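Esterase (PDB 4RGY) hydrolyses esters as a low-temperature-active alkaline esterase of the alpha/beta-hydrolase clan, from a marine sediment metagenome. Local coordinates at residues A[60-65]-A[245-250]; A[21-26]-A[64-69]; A[70-75]-A[256-261]. All blocks are in the same frame, centred on the assembly; numbering follows the deposited sequence.

In the fold
Contacts 1 and 3 both lean on helix 247-260, contact 1 at its first turn and contact 3 at its last, while contact 2 ties helix 65-68 to strand 16-25. Contact 1 is partly buried and the most varied chemically: an indole meets an arginine's CB over one face and a threonine methyl obliquely, next to a glutamate N-cap, an ST turn, a probable catalytic histidine and another subunit. Contact 2 is buried and apolar where its segments meet, yet the carboxylate of Glu66 leaves for a subunit interface. Contact 3, largely buried, is leucine and methionine packing that no other chain reaches. Leu258 joins them, since it also touches Ile65 and Tyr68.

Contact 1: A[60-65]-A[245-250]; sequences LRRTSI and HEWGYW
Arg62 and Thr63 pack against the indole of Trp247 in a partly buried contact, the arginine by a CH-pi interaction, where the end of helix 58-62 meets the first turn of helix 247-260. The arginine lays its CB over one ring face, 3.9 Å from the centroid of the five-membered ring and 26° off the normal, so the aliphatic root does the touching. Its chain bends at chi2 (-59°) and carries the guanidinium on, turned steeply to the indole, to a salt bridge with Glu66 of the second subunit. Thr63 comes in obliquely at the benzo ring, its CG2 3.5 Å from Trp247 CE3. That methyl can face the indole while the hydroxyl serves the backbone: OG1 takes the N-H of Ile65 at 3.0 Å, an ST turn, and also bonds to Trp59 O. Trp250 turns its edge to the indole's opposite face, with CE3 over the centre, so Trp247 is sandwiched between its own helix and helix 58-62. With an alanine here, Arg62 CB and the Thr63 methyl would probably lose the surface they rest on, and the edge of Trp250 the ring face it points into. Glu246 N-caps helix 247-260: its OE2 accepts from Gly248 N at 2.8 Å and its OE1 from Tyr249 N at 2.9 Å, both donors lying well above the carboxylate plane. Just before this cap, the His245 ring has Trp250 CH2 over its centre and bonds through ND1 to Asp216, with a weak bond from NE2 to Ser126. This geometry is consistent with the Ser-His-Asp triad of an alpha/beta hydrolase, its histidine on the loop leading into the last helix.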
ATOM      1  N   LEU A  60       8.415   0.761  10.229  1.00 12.62           N
ATOM      2  CA  LEU A  60       9.014   0.836   8.901  1.00 12.05           C
ATOM      3  C   LEU A  60       9.347   2.281   8.536  1.00 12.04           C
ATOM      4  O   LEU A  60      10.406   2.557   7.938  1.00 12.30           O
ATOM      5  CB  LEU A  60       8.061   0.242   7.863  1.00 12.96           C
ATOM      6  CG  LEU A  60       8.663   0.059   6.468  1.00 15.44           C
ATOM      7  CD1 LEU A  60       9.594  -1.140   6.433  1.00 16.05           C
ATOM      8  CD2 LEU A  60       7.569  -0.081   5.420  1.00 19.14           C
ATOM      9  N   ARG A  61       8.444   3.194   8.888  1.00 11.19           N
ATOM     10  CA  ARG A  61       8.578   4.588   8.499  1.00 12.10           C
ATOM     11  C   ARG A  61       9.657   5.329   9.271  1.00 14.22           C
ATOM     12  O   ARG A  61      10.451   6.045   8.672  1.00 16.63           O
ATOM     13  CB  ARG A  61       7.242   5.315   8.613  1.00 12.26           C
ATOM     14  CG  ARG A  61       6.186   4.794   7.648  1.00 12.30           C
ATOM     15  CD  ARG A  61       4.776   5.143   8.096  1.00 13.36           C
ATOM     16  NE  ARG A  61       4.504   6.578   8.051  1.00 14.49           N
ATOM     17  CZ  ARG A  61       3.325   7.117   8.344  1.00 13.86           C
ATOM     18  NH1 ARG A  61       2.304   6.338   8.705  1.00 14.48           N
ATOM     19  NH2 ARG A  61       3.161   8.434   8.287  1.00 15.65           N
ATOM     20  N   ARG A  62       9.699   5.152  10.588  1.00 11.78           N
ATOM     21  CA  ARG A  62      10.542   5.995  11.439  1.00 12.61           C
ATOM     22  C   ARG A  62      11.869   5.376  11.841  1.00 12.38           C
ATOM     23  O   ARG A  62      12.642   5.991  12.581  1.00 12.85           O
ATOM     24  CB  ARG A  62       9.768   6.393  12.690  1.00 12.56           C
ATOM     25  CG  ARG A  62       8.432   7.001  12.372  1.00 17.51           C
ATOM     26  CD  ARG A  62       8.594   8.235  11.521  1.00 20.50           C
ATOM     27  NE  ARG A  62       7.297   8.687  11.035  1.00 24.76           N
ATOM     28  CZ  ARG A  62       6.429   9.357  11.779  1.00 30.27           C
ATOM     29  NH1 ARG A  62       6.735   9.657  13.033  1.00 30.23           N
ATOM     30  NH2 ARG A  62       5.257   9.729  11.271  1.00 31.81           N
ATOM     31  N   THR A  63      12.122   4.155  11.381  1.00 12.46           N
ATOM     32  CA  THR A  63      13.411   3.500  11.595  1.00 11.83           C
ATOM     33  C   THR A  63      13.872   2.856  10.305  1.00 12.00           C
ATOM     34  O   THR A  63      13.125   2.813   9.315  1.00 12.01           O
ATOM     35  CB  THR A  63      13.375   2.383  12.678  1.00 12.62           C
ATOM     36  OG1 THR A  63      12.760   1.194  12.160  1.00 12.40           O
ATOM     37  CG2 THR A  63      12.656   2.851  13.932  1.00 12.51           C
ATOM     38  N   SER A  64      15.081   2.307  10.333  1.00 13.02           N
ATOM     39  CA  SER A  64      15.567   1.509   9.212  1.00 12.27           C
ATOM     40  C   SER A  64      15.532   0.014   9.537  1.00 12.50           C
ATOM     41  O   SER A  64      16.409  -0.735   9.106  1.00 13.47           O
ATOM     42  CB  SER A  64      16.974   1.946   8.805  1.00 15.06           C
ATOM     43  OG  SER A  64      16.971   3.285   8.344  1.00 14.22           O
ATOM     44  N   ILE A  65      14.518  -0.416  10.292  1.00 12.50           N
ATOM     45  CA  ILE A  65      14.388  -1.817  10.677  1.00 13.84           C
ATOM     46  C   ILE A  65      14.601  -2.825   9.533  1.00 13.07           C
ATOM     47  O   ILE A  65      15.281  -3.842   9.727  1.00 13.86           O
ATOM     48  CB  ILE A  65      13.043  -2.079  11.437  1.00 12.70           C
ATOM     49  CG1 ILE A  65      12.954  -3.529  11.925  1.00 12.58           C
ATOM     50  CG2 ILE A  65      11.814  -1.747  10.574  1.00 11.61           C
ATOM     51  CD1 ILE A  65      14.010  -3.878  12.950  1.00 15.43           C
ATOM     52  N   HIS A 245      11.046  10.043  24.598  1.00 17.09           N
ATOM     53  CA  HIS A 245      10.089   9.120  23.989  1.00 16.92           C
ATOM     54  C   HIS A 245       9.939   9.468  22.518  1.00 15.82           C
ATOM     55  O   HIS A 245       8.942  10.067  22.104  1.00 17.86           O
ATOM     56  CB  HIS A 245       8.734   9.228  24.694  1.00 15.44           C
ATOM     57  CG  HIS A 245       7.910   7.975  24.638  1.00 15.34           C
ATOM     58  ND1 HIS A 245       8.228   6.850  25.365  1.00 15.64           N
ATOM     59  CD2 HIS A 245       6.774   7.679  23.959  1.00 16.95           C
ATOM     60  CE1 HIS A 245       7.327   5.910  25.138  1.00 16.44           C
ATOM     61  NE2 HIS A 245       6.433   6.387  24.288  1.00 15.98           N
ATOM     62  N   GLU A 246      10.933   9.092  21.731  1.00 16.06           N
ATOM     63  CA  GLU A 246      10.953   9.456  20.328  1.00 16.32           C
ATOM     64  C   GLU A 246      11.750   8.454  19.519  1.00 15.02           C
ATOM     65  O   GLU A 246      12.567   7.694  20.056  1.00 14.16           O
ATOM     66  CB  GLU A 246      11.482  10.884  20.144  1.00 18.09           C
ATOM     67  CG  GLU A 246      12.906  11.098  20.615  1.00 18.53           C
ATOM     68  CD  GLU A 246      13.926  10.769  19.544  1.00 18.89           C
ATOM     69  OE1 GLU A 246      15.020  10.270  19.890  1.00 20.97           O
ATOM     70  OE2 GLU A 246      13.648  11.031  18.357  1.00 20.48           O
ATOM     71  N   TRP A 247      11.539   8.488  18.208  1.00 14.42           N
ATOM     72  CA  TRP A 247      11.996   7.433  17.318  1.00 14.67           C
ATOM     73  C   TRP A 247      13.492   7.392  17.011  1.00 14.56           C
ATOM     74  O   TRP A 247      14.002   6.339  16.629  1.00 14.80           O
ATOM     75  CB  TRP A 247      11.155   7.424  16.036  1.00 15.17           C
ATOM     76  CG  TRP A 247       9.827   6.810  16.274  1.00 14.46           C
ATOM     77  CD1 TRP A 247       8.647   7.454  16.529  1.00 14.20           C
ATOM     78  CD2 TRP A 247       9.541   5.413  16.311  1.00 13.99           C
ATOM     79  NE1 TRP A 247       7.640   6.530  16.714  1.00 13.00           N
ATOM     80  CE2 TRP A 247       8.170   5.271  16.590  1.00 13.54           C
ATOM     81  CE3 TRP A 247      10.312   4.263  16.128  1.00 12.55           C
ATOM     82  CZ2 TRP A 247       7.559   4.025  16.703  1.00 13.35           C
ATOM     83  CZ3 TRP A 247       9.703   3.028  16.233  1.00 12.80           C
ATOM     84  CH2 TRP A 247       8.338   2.918  16.508  1.00 13.36           C
ATOM     85  N   GLY A 248      14.189   8.519  17.159  1.00 14.51           N
ATOM     86  CA  GLY A 248      15.641   8.504  17.066  1.00 16.71           C
ATOM     87  C   GLY A 248      16.238   7.519  18.062  1.00 14.56           C
ATOM     88  O   GLY A 248      17.094   6.704  17.718  1.00 14.75           O
ATOM     89  N   TYR A 249      15.759   7.577  19.297  1.00 14.29           N
ATOM     90  CA  TYR A 249      16.234   6.668  20.334  1.00 14.54           C
ATOM     91  C   TYR A 249      15.904   5.205  19.995  1.00 12.57           C
ATOM     92  O   TYR A 249      16.758   4.336  20.116  1.00 14.33           O
ATOM     93  CB  TYR A 249      15.663   7.094  21.697  1.00 15.17           C
ATOM     94  CG  TYR A 249      16.003   6.169  22.836  1.00 13.84           C
ATOM     95  CD1 TYR A 249      17.261   6.201  23.435  1.00 15.56           C
ATOM     96  CD2 TYR A 249      15.066   5.262  23.316  1.00 15.12           C
ATOM     97  CE1 TYR A 249      17.570   5.346  24.481  1.00 16.85           C
ATOM     98  CE2 TYR A 249      15.368   4.405  24.358  1.00 15.16           C
ATOM     99  CZ  TYR A 249      16.623   4.456  24.926  1.00 15.52           C
ATOM    100  OH  TYR A 249      16.929   3.602  25.948  1.00 15.08           O
ATOM    101  N   TRP A 250      14.686   4.928  19.538  1.00 13.23           N
ATOM    102  CA  TRP A 250      14.316   3.542  19.225  1.00 13.72           C
ATOM    103  C   TRP A 250      15.035   2.996  17.994  1.00 13.05           C
ATOM    104  O   TRP A 250      15.336   1.805  17.929  1.00 14.97           O
ATOM    105  CB  TRP A 250      12.797   3.400  19.094  1.00 12.31           C
ATOM    106  CG  TRP A 250      12.158   3.800  20.388  1.00 14.16           C
ATOM    107  CD1 TRP A 250      12.580   3.460  21.638  1.00 15.10           C
ATOM    108  CD2 TRP A 250      11.051   4.693  20.566  1.00 13.78           C
ATOM    109  NE1 TRP A 250      11.783   4.053  22.584  1.00 13.43           N
ATOM    110  CE2 TRP A 250      10.832   4.814  21.953  1.00 14.19           C
ATOM    111  CE3 TRP A 250      10.206   5.381  19.685  1.00 12.72           C
ATOM    112  CZ2 TRP A 250       9.820   5.610  22.481  1.00 14.93           C
ATOM    113  CZ3 TRP A 250       9.206   6.172  20.209  1.00 15.09           C
ATOM    114  CH2 TRP A 250       9.014   6.280  21.599  1.00 14.35           C
TER

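Contact 2: A[21-26]-A[64-69]; sequences TVILPQ and SIERYV
Strand 16-25 of the central alpha/beta-hydrolase sheet meets the short helix 65-68 through a single side chain, Ile23, in a buried apolar contact. The delta methyl does most of the work. CD1 of Ile23 sits 3.6 Å from Glu66 CA, closer to the helix backbone than to any side chain it meets, and it also lies 4.0 Å from Glu66 CB. On the next turn it reaches Val69, where CD1 of Ile23 and CG2 of Val69 are 3.9 Å apart. The methyl thus rests between residues three apart in the chain, and the isoleucine side chain crosses both at a slant. Ile23 gets there with CG1 placed between its backbone N and carbonyl carbon (chi1 48°) and CD1 then fully extended (chi2 180°), which sends the longer branch straight out at the helix. The shorter branch stays beside the carboxylate end of Glu66, with CG2 4.1 Å from OE1. Glu66 has an extended chain, CG standing opposite the backbone N at chi1 -177°, and this carries its carboxylate past the isoleucine to another chain: OE1 and OE2 make salt bridges with Arg61 and Arg62 of the second subunit, respectively. Two charged partners probably help to keep this buried carboxylate ionised. The helix itself is one short turn, closed by backbone bonds from Tyr68 N to Ser64 O at 3.0 Å and from Val69 N to Ile65 O at 3.1 Å. Around the contact, Met2 of strand 2-11 touches both Glu66 and Val69, Val76 of strand 75-79 touches Ile23 and Val69, and Leu258 covers Ile65, Tyr68 and Val69, placing helix 65-68 between the 2-11, 16-25 and 75-79 end of the sheet and helix 247-260.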
ATOM      1  N   THR A  21       2.252  -5.148   8.639  1.00 11.38           N
ATOM      2  CA  THR A  21       3.390  -5.072   7.735  1.00 12.49           C
ATOM      3  C   THR A  21       4.318  -6.222   8.069  1.00 11.24           C
ATOM      4  O   THR A  21       4.602  -6.460   9.241  1.00 12.59           O
ATOM      5  CB  THR A  21       4.155  -3.762   7.950  1.00 12.75           C
ATOM      6  OG1 THR A  21       3.254  -2.659   7.772  1.00 14.92           O
ATOM      7  CG2 THR A  21       5.316  -3.641   6.983  1.00 14.47           C
ATOM      8  N   VAL A  22       4.773  -6.941   7.051  1.00 12.39           N
ATOM      9  CA  VAL A  22       5.684  -8.063   7.253  1.00 13.52           C
ATOM     10  C   VAL A  22       6.900  -7.893   6.356  1.00 12.40           C
ATOM     11  O   VAL A  22       6.774  -7.549   5.178  1.00 13.65           O
ATOM     12  CB  VAL A  22       4.982  -9.411   6.948  1.00 11.63           C
ATOM     13  CG1 VAL A  22       5.974 -10.560   6.933  1.00 15.94           C
ATOM     14  CG2 VAL A  22       3.869  -9.674   7.964  1.00 14.05           C
ATOM     15  N   ILE A  23       8.088  -8.125   6.908  1.00 12.54           N
ATOM     16  CA  ILE A  23       9.261  -8.224   6.050  1.00 13.89           C
ATOM     17  C   ILE A  23       9.858  -9.622   6.144  1.00 14.64           C
ATOM     18  O   ILE A  23       9.984 -10.182   7.237  1.00 14.70           O
ATOM     19  CB  ILE A  23      10.305  -7.133   6.320  1.00 18.67           C
ATOM     20  CG1 ILE A  23      10.593  -6.994   7.799  1.00 17.75           C
ATOM     21  CG2 ILE A  23       9.826  -5.793   5.779  1.00 21.06           C
ATOM     22  CD1 ILE A  23      11.636  -5.919   8.100  1.00 18.97           C
ATOM     23  N   LEU A  24      10.170 -10.183   4.977  1.00 14.13           N
ATOM     24  CA  LEU A  24      10.650 -11.556   4.849  1.00 16.78           C
ATOM     25  C   LEU A  24      11.976 -11.542   4.131  1.00 19.21           C
ATOM     26  O   LEU A  24      12.140 -10.815   3.153  1.00 18.59           O
ATOM     27  CB  LEU A  24       9.714 -12.366   3.953  1.00 18.48           C
ATOM     28  CG  LEU A  24       8.514 -13.174   4.401  1.00 26.07           C
ATOM     29  CD1 LEU A  24       8.051 -14.039   3.220  1.00 23.09           C
ATOM     30  CD2 LEU A  24       8.847 -14.033   5.617  1.00 23.84           C
ATOM     31  N   PRO A  25      12.923 -12.375   4.577  1.00 16.87           N
ATOM     32  CA  PRO A  25      14.117 -12.567   3.758  1.00 19.48           C
ATOM     33  C   PRO A  25      13.747 -13.236   2.439  1.00 19.30           C
ATOM     34  O   PRO A  25      12.879 -14.108   2.423  1.00 20.26           O
ATOM     35  CB  PRO A  25      14.971 -13.518   4.607  1.00 19.18           C
ATOM     36  CG  PRO A  25      14.432 -13.378   6.021  1.00 18.55           C
ATOM     37  CD  PRO A  25      12.971 -13.131   5.842  1.00 17.45           C
ATOM     38  N   GLN A  26      14.384 -12.814   1.350  1.00 22.74           N
ATOM     39  CA  GLN A  26      14.206 -13.475   0.057  1.00 23.00           C
ATOM     40  C   GLN A  26      15.250 -14.570  -0.133  1.00 26.36           C
ATOM     41  O   GLN A  26      16.409 -14.389   0.223  1.00 31.00           O
ATOM     42  CB  GLN A  26      14.318 -12.473  -1.093  1.00 25.21           C
ATOM     43  CG  GLN A  26      13.070 -11.656  -1.318  1.00 21.14           C
ATOM     44  CD  GLN A  26      13.115 -10.852  -2.607  1.00 17.18           C
ATOM     45  OE1 GLN A  26      13.494 -11.353  -3.669  1.00 22.03           O
ATOM     46  NE2 GLN A  26      12.739  -9.597  -2.512  1.00 15.06           N
ATOM     47  N   SER A  64      15.081   2.307  10.333  1.00 13.02           N
ATOM     48  CA  SER A  64      15.567   1.509   9.212  1.00 12.27           C
ATOM     49  C   SER A  64      15.532   0.014   9.537  1.00 12.50           C
ATOM     50  O   SER A  64      16.409  -0.735   9.106  1.00 13.47           O
ATOM     51  CB  SER A  64      16.974   1.946   8.805  1.00 15.06           C
ATOM     52  OG  SER A  64      16.971   3.285   8.344  1.00 14.22           O
ATOM     53  N   ILE A  65      14.518  -0.416  10.292  1.00 12.50           N
ATOM     54  CA  ILE A  65      14.388  -1.817  10.677  1.00 13.84           C
ATOM     55  C   ILE A  65      14.601  -2.825   9.533  1.00 13.07           C
ATOM     56  O   ILE A  65      15.281  -3.842   9.727  1.00 13.86           O
ATOM     57  CB  ILE A  65      13.043  -2.079  11.437  1.00 12.70           C
ATOM     58  CG1 ILE A  65      12.954  -3.529  11.925  1.00 12.58           C
ATOM     59  CG2 ILE A  65      11.814  -1.747  10.574  1.00 11.61           C
ATOM     60  CD1 ILE A  65      14.010  -3.878  12.950  1.00 15.43           C
ATOM     61  N   GLU A  66      14.051  -2.562   8.344  1.00 12.70           N
ATOM     62  CA  GLU A  66      14.227  -3.512   7.245  1.00 13.58           C
ATOM     63  C   GLU A  66      15.708  -3.705   6.900  1.00 13.88           C
ATOM     64  O   GLU A  66      16.152  -4.826   6.656  1.00 15.21           O
ATOM     65  CB  GLU A  66      13.455  -3.086   5.997  1.00 13.84           C
ATOM     66  CG  GLU A  66      13.578  -4.096   4.864  1.00 16.30           C
ATOM     67  CD  GLU A  66      12.894  -3.650   3.596  1.00 18.20           C
ATOM     68  OE1 GLU A  66      11.870  -2.953   3.696  1.00 21.28           O
ATOM     69  OE2 GLU A  66      13.382  -4.005   2.503  1.00 21.76           O
ATOM     70  N   ARG A  67      16.462  -2.611   6.888  1.00 12.86           N
ATOM     71  CA  ARG A  67      17.900  -2.683   6.663  1.00 14.83           C
ATOM     72  C   ARG A  67      18.620  -3.382   7.815  1.00 15.28           C
ATOM     73  O   ARG A  67      19.507  -4.205   7.595  1.00 16.37           O
ATOM     74  CB  ARG A  67      18.457  -1.281   6.422  1.00 14.84           C
ATOM     75  CG  ARG A  67      19.975  -1.214   6.399  1.00 15.29           C
ATOM     76  CD  ARG A  67      20.463   0.072   5.731  1.00 16.53           C
ATOM     77  NE  ARG A  67      19.929   1.273   6.372  1.00 17.31           N
ATOM     78  CZ  ARG A  67      20.456   1.835   7.450  1.00 16.53           C
ATOM     79  NH1 ARG A  67      21.529   1.298   8.016  1.00 18.03           N
ATOM     80  NH2 ARG A  67      19.924   2.930   7.968  1.00 17.83           N
ATOM     81  N   TYR A  68      18.210  -3.096   9.044  1.00 14.41           N
ATOM     82  CA  TYR A  68      18.902  -3.662  10.194  1.00 15.67           C
ATOM     83  C   TYR A  68      18.827  -5.187  10.244  1.00 14.60           C
ATOM     84  O   TYR A  68      19.745  -5.841  10.748  1.00 18.36           O
ATOM     85  CB  TYR A  68      18.365  -3.062  11.495  1.00 13.88           C
ATOM     86  CG  TYR A  68      18.548  -1.564  11.620  1.00 15.49           C
ATOM     87  CD1 TYR A  68      19.648  -0.924  11.060  1.00 16.21           C
ATOM     88  CD2 TYR A  68      17.625  -0.790  12.312  1.00 13.38           C
ATOM     89  CE1 TYR A  68      19.816   0.443  11.183  1.00 14.48           C
ATOM     90  CE2 TYR A  68      17.785   0.577  12.440  1.00 14.61           C
ATOM     91  CZ  TYR A  68      18.881   1.187  11.873  1.00 16.83           C
ATOM     92  OH  TYR A  68      19.059   2.550  11.981  1.00 19.86           O
ATOM     93  N   VAL A  69      17.747  -5.766   9.731  1.00 13.63           N
ATOM     94  CA  VAL A  69      17.594  -7.219   9.792  1.00 15.52           C
ATOM     95  C   VAL A  69      18.072  -7.928   8.525  1.00 16.71           C
ATOM     96  O   VAL A  69      18.074  -9.154   8.466  1.00 18.18           O
ATOM     97  CB  VAL A  69      16.133  -7.629  10.049  1.00 14.68           C
ATOM     98  CG1 VAL A  69      15.645  -7.037  11.364  1.00 14.91           C
ATOM     99  CG2 VAL A  69      15.210  -7.204   8.892  1.00 16.08           C
TER

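Contact 3: A[70-75]-A[256-261]; sequences AEMGLA and RVLAWL
Leu74 holds CG opposite its backbone N (chi1 178°), reaching from the loop toward helix 247-260, while Leu258 and Leu261 each set CG opposite the carbonyl carbon and send their branches back to meet it. One methyl of Leu74 serves both partners. Its CD2 lies 3.9 Å from CD2 of Leu258, the two side chains crossing at a slant, and 4.1 Å from CD1 of Leu261, whose side chain runs at about a right angle to it. Leu74 therefore bridges a helical residue and the first residue beyond the helix end. Met72 comes to the same helix nearer the solvent. Its chain is straight as far as the sulfur and then bends at chi3 (59°), laying CE 3.6 Å from the carbonyl oxygen of Leu258, while SD stands 4.1 Å from Leu258 CB. The thioether thus lies against the root of the leucine, whereas Leu74 meets a branch end. Gly73 takes up a positive phi of 66° in the turn between Met72 and Leu74, both of which face the helix. The backbone bonds of the last helical turn are weak, among them Leu261 N to Val257 O at 3.1 Å, as the helix comes to its end. Phe121 of strand 120-125 touches Leu74 and Leu261 from the sheet, and Val69 touches Leu74 and Leu258. This is the hydrophobic layer between helix and sheet of an alpha/beta-hydrolase fold, here joining the final helix to the loop that leads into strand 75-79.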
ATOM      1  N   ALA A  70      18.486  -7.159   7.528  1.00 18.52           N
ATOM      2  CA  ALA A  70      18.689  -7.688   6.173  1.00 22.83           C
ATOM      3  C   ALA A  70      19.642  -8.886   6.066  1.00 25.89           C
ATOM      4  O   ALA A  70      19.500  -9.707   5.160  1.00 26.23           O
ATOM      5  CB  ALA A  70      19.122  -6.573   5.222  1.00 24.56           C
ATOM      6  N   GLU A  71      20.604  -8.990   6.976  1.00 23.77           N
ATOM      7  CA  GLU A  71      21.575 -10.085   6.900  1.00 27.20           C
ATOM      8  C   GLU A  71      21.369 -11.153   7.970  1.00 26.88           C
ATOM      9  O   GLU A  71      22.205 -12.045   8.138  1.00 27.39           O
ATOM     10  CB  GLU A  71      23.008  -9.546   6.973  1.00 29.43           C
ATOM     11  CG  GLU A  71      23.349  -8.547   5.881  1.00 33.33           C
ATOM     12  CD  GLU A  71      23.066  -9.084   4.493  1.00 33.83           C
ATOM     13  OE1 GLU A  71      23.266 -10.298   4.265  1.00 38.38           O
ATOM     14  OE2 GLU A  71      22.635  -8.290   3.629  1.00 39.33           O
ATOM     15  N   MET A  72      20.248 -11.079   8.677  1.00 21.49           N
ATOM     16  CA  MET A  72      20.038 -11.920   9.847  1.00 21.61           C
ATOM     17  C   MET A  72      19.237 -13.190   9.581  1.00 19.55           C
ATOM     18  O   MET A  72      19.200 -14.084  10.423  1.00 20.76           O
ATOM     19  CB  MET A  72      19.377 -11.111  10.962  1.00 18.67           C
ATOM     20  CG  MET A  72      20.182  -9.898  11.388  1.00 19.22           C
ATOM     21  SD  MET A  72      19.430  -9.019  12.766  1.00 19.26           S
ATOM     22  CE  MET A  72      19.362 -10.296  14.027  1.00 19.29           C
ATOM     23  N   GLY A  73      18.588 -13.278   8.426  1.00 19.88           N
ATOM     24  CA  GLY A  73      17.713 -14.407   8.154  1.00 18.27           C
ATOM     25  C   GLY A  73      16.510 -14.387   9.086  1.00 17.22           C
ATOM     26  O   GLY A  73      16.022 -15.434   9.526  1.00 20.57           O
ATOM     27  N   LEU A  74      16.036 -13.176   9.366  1.00 16.55           N
ATOM     28  CA  LEU A  74      15.010 -12.924  10.372  1.00 16.13           C
ATOM     29  C   LEU A  74      13.813 -12.240   9.729  1.00 15.42           C
ATOM     30  O   LEU A  74      13.965 -11.208   9.081  1.00 16.63           O
ATOM     31  CB  LEU A  74      15.570 -12.006  11.465  1.00 14.50           C
ATOM     32  CG  LEU A  74      14.643 -11.565  12.600  1.00 14.22           C
ATOM     33  CD1 LEU A  74      14.284 -12.766  13.427  1.00 14.93           C
ATOM     34  CD2 LEU A  74      15.324 -10.501  13.443  1.00 16.75           C
ATOM     35  N   ALA A  75      12.632 -12.818   9.904  1.00 14.39           N
ATOM     36  CA  ALA A  75      11.398 -12.175   9.462  1.00 13.90           C
ATOM     37  C   ALA A  75      10.904 -11.236  10.562  1.00 13.61           C
ATOM     38  O   ALA A  75      11.169 -11.458  11.748  1.00 13.72           O
ATOM     39  CB  ALA A  75      10.351 -13.212   9.132  1.00 15.38           C
ATOM     40  N   ARG A 256      20.585  -2.612  18.958  1.00 14.91           N
ATOM     41  CA  ARG A 256      21.169  -3.312  20.098  1.00 17.02           C
ATOM     42  C   ARG A 256      20.309  -4.510  20.473  1.00 15.20           C
ATOM     43  O   ARG A 256      20.821  -5.587  20.772  1.00 16.35           O
ATOM     44  CB  ARG A 256      21.330  -2.359  21.277  1.00 16.45           C
ATOM     45  CG  ARG A 256      22.205  -1.150  20.953  1.00 18.80           C
ATOM     46  CD  ARG A 256      22.445  -0.297  22.187  1.00 22.90           C
ATOM     47  NE  ARG A 256      23.104  -1.059  23.242  1.00 21.36           N
ATOM     48  CZ  ARG A 256      24.419  -1.235  23.335  1.00 26.38           C
ATOM     49  NH1 ARG A 256      25.233  -0.710  22.422  1.00 28.34           N
ATOM     50  NH2 ARG A 256      24.926  -1.946  24.333  1.00 27.94           N
ATOM     51  N   VAL A 257      18.992  -4.342  20.428  1.00 14.00           N
ATOM     52  CA  VAL A 257      18.102  -5.460  20.696  1.00 14.79           C
ATOM     53  C   VAL A 257      18.315  -6.583  19.681  1.00 14.58           C
ATOM     54  O   VAL A 257      18.369  -7.756  20.052  1.00 15.29           O
ATOM     55  CB  VAL A 257      16.629  -5.022  20.704  1.00 13.87           C
ATOM     56  CG1 VAL A 257      15.703  -6.234  20.690  1.00 15.38           C
ATOM     57  CG2 VAL A 257      16.352  -4.144  21.926  1.00 15.73           C
ATOM     58  N   LEU A 258      18.442  -6.227  18.402  1.00 14.25           N
ATOM     59  CA  LEU A 258      18.665  -7.229  17.366  1.00 14.81           C
ATOM     60  C   LEU A 258      19.946  -8.035  17.611  1.00 14.27           C
ATOM     61  O   LEU A 258      19.950  -9.250  17.454  1.00 17.24           O
ATOM     62  CB  LEU A 258      18.681  -6.582  15.977  1.00 15.22           C
ATOM     63  CG  LEU A 258      17.330  -6.072  15.457  1.00 13.82           C
ATOM     64  CD1 LEU A 258      17.544  -5.257  14.202  1.00 16.22           C
ATOM     65  CD2 LEU A 258      16.359  -7.216  15.190  1.00 15.15           C
ATOM     66  N   ALA A 259      21.019  -7.361  18.013  1.00 15.27           N
ATOM     67  CA  ALA A 259      22.289  -8.040  18.281  1.00 16.32           C
ATOM     68  C   ALA A 259      22.195  -8.969  19.482  1.00 18.15           C
ATOM     69  O   ALA A 259      22.925  -9.963  19.580  1.00 19.97           O
ATOM     70  CB  ALA A 259      23.398  -7.021  18.493  1.00 17.59           C
ATOM     71  N   TRP A 260      21.293  -8.629  20.393  1.00 17.01           N
ATOM     72  CA  TRP A 260      21.101  -9.338  21.647  1.00 17.50           C
ATOM     73  C   TRP A 260      20.216 -10.577  21.507  1.00 16.82           C
ATOM     74  O   TRP A 260      20.265 -11.479  22.345  1.00 18.57           O
ATOM     75  CB  TRP A 260      20.524  -8.351  22.665  1.00 16.42           C
ATOM     76  CG  TRP A 260      19.882  -8.924  23.907  1.00 16.85           C
ATOM     77  CD1 TRP A 260      20.482  -9.163  25.115  1.00 19.37           C
ATOM     78  CD2 TRP A 260      18.504  -9.270  24.071  1.00 15.24           C
ATOM     79  NE1 TRP A 260      19.559  -9.653  26.013  1.00 17.53           N
ATOM     80  CE2 TRP A 260      18.335  -9.720  25.399  1.00 16.77           C
ATOM     81  CE3 TRP A 260      17.390  -9.235  23.227  1.00 16.03           C
ATOM     82  CZ2 TRP A 260      17.105 -10.152  25.889  1.00 17.02           C
ATOM     83  CZ3 TRP A 260      16.172  -9.660  23.714  1.00 17.56           C
ATOM     84  CH2 TRP A 260      16.035 -10.112  25.035  1.00 17.29           C
ATOM     85  N   LEU A 261      19.403 -10.632  20.452  1.00 15.69           N
ATOM     86  CA  LEU A 261      18.496 -11.764  20.271  1.00 16.59           C
ATOM     87  C   LEU A 261      19.261 -13.081  20.235  1.00 19.17           C
ATOM     88  O   LEU A 261      20.314 -13.172  19.610  1.00 18.31           O
ATOM     89  CB  LEU A 261      17.684 -11.619  18.983  1.00 17.95           C
ATOM     90  CG  LEU A 261      16.641 -10.503  18.890  1.00 15.17           C
ATOM     91  CD1 LEU A 261      15.970 -10.537  17.520  1.00 16.82           C
ATOM     92  CD2 LEU A 261      15.608 -10.598  20.011  1.00 17.40           C
TER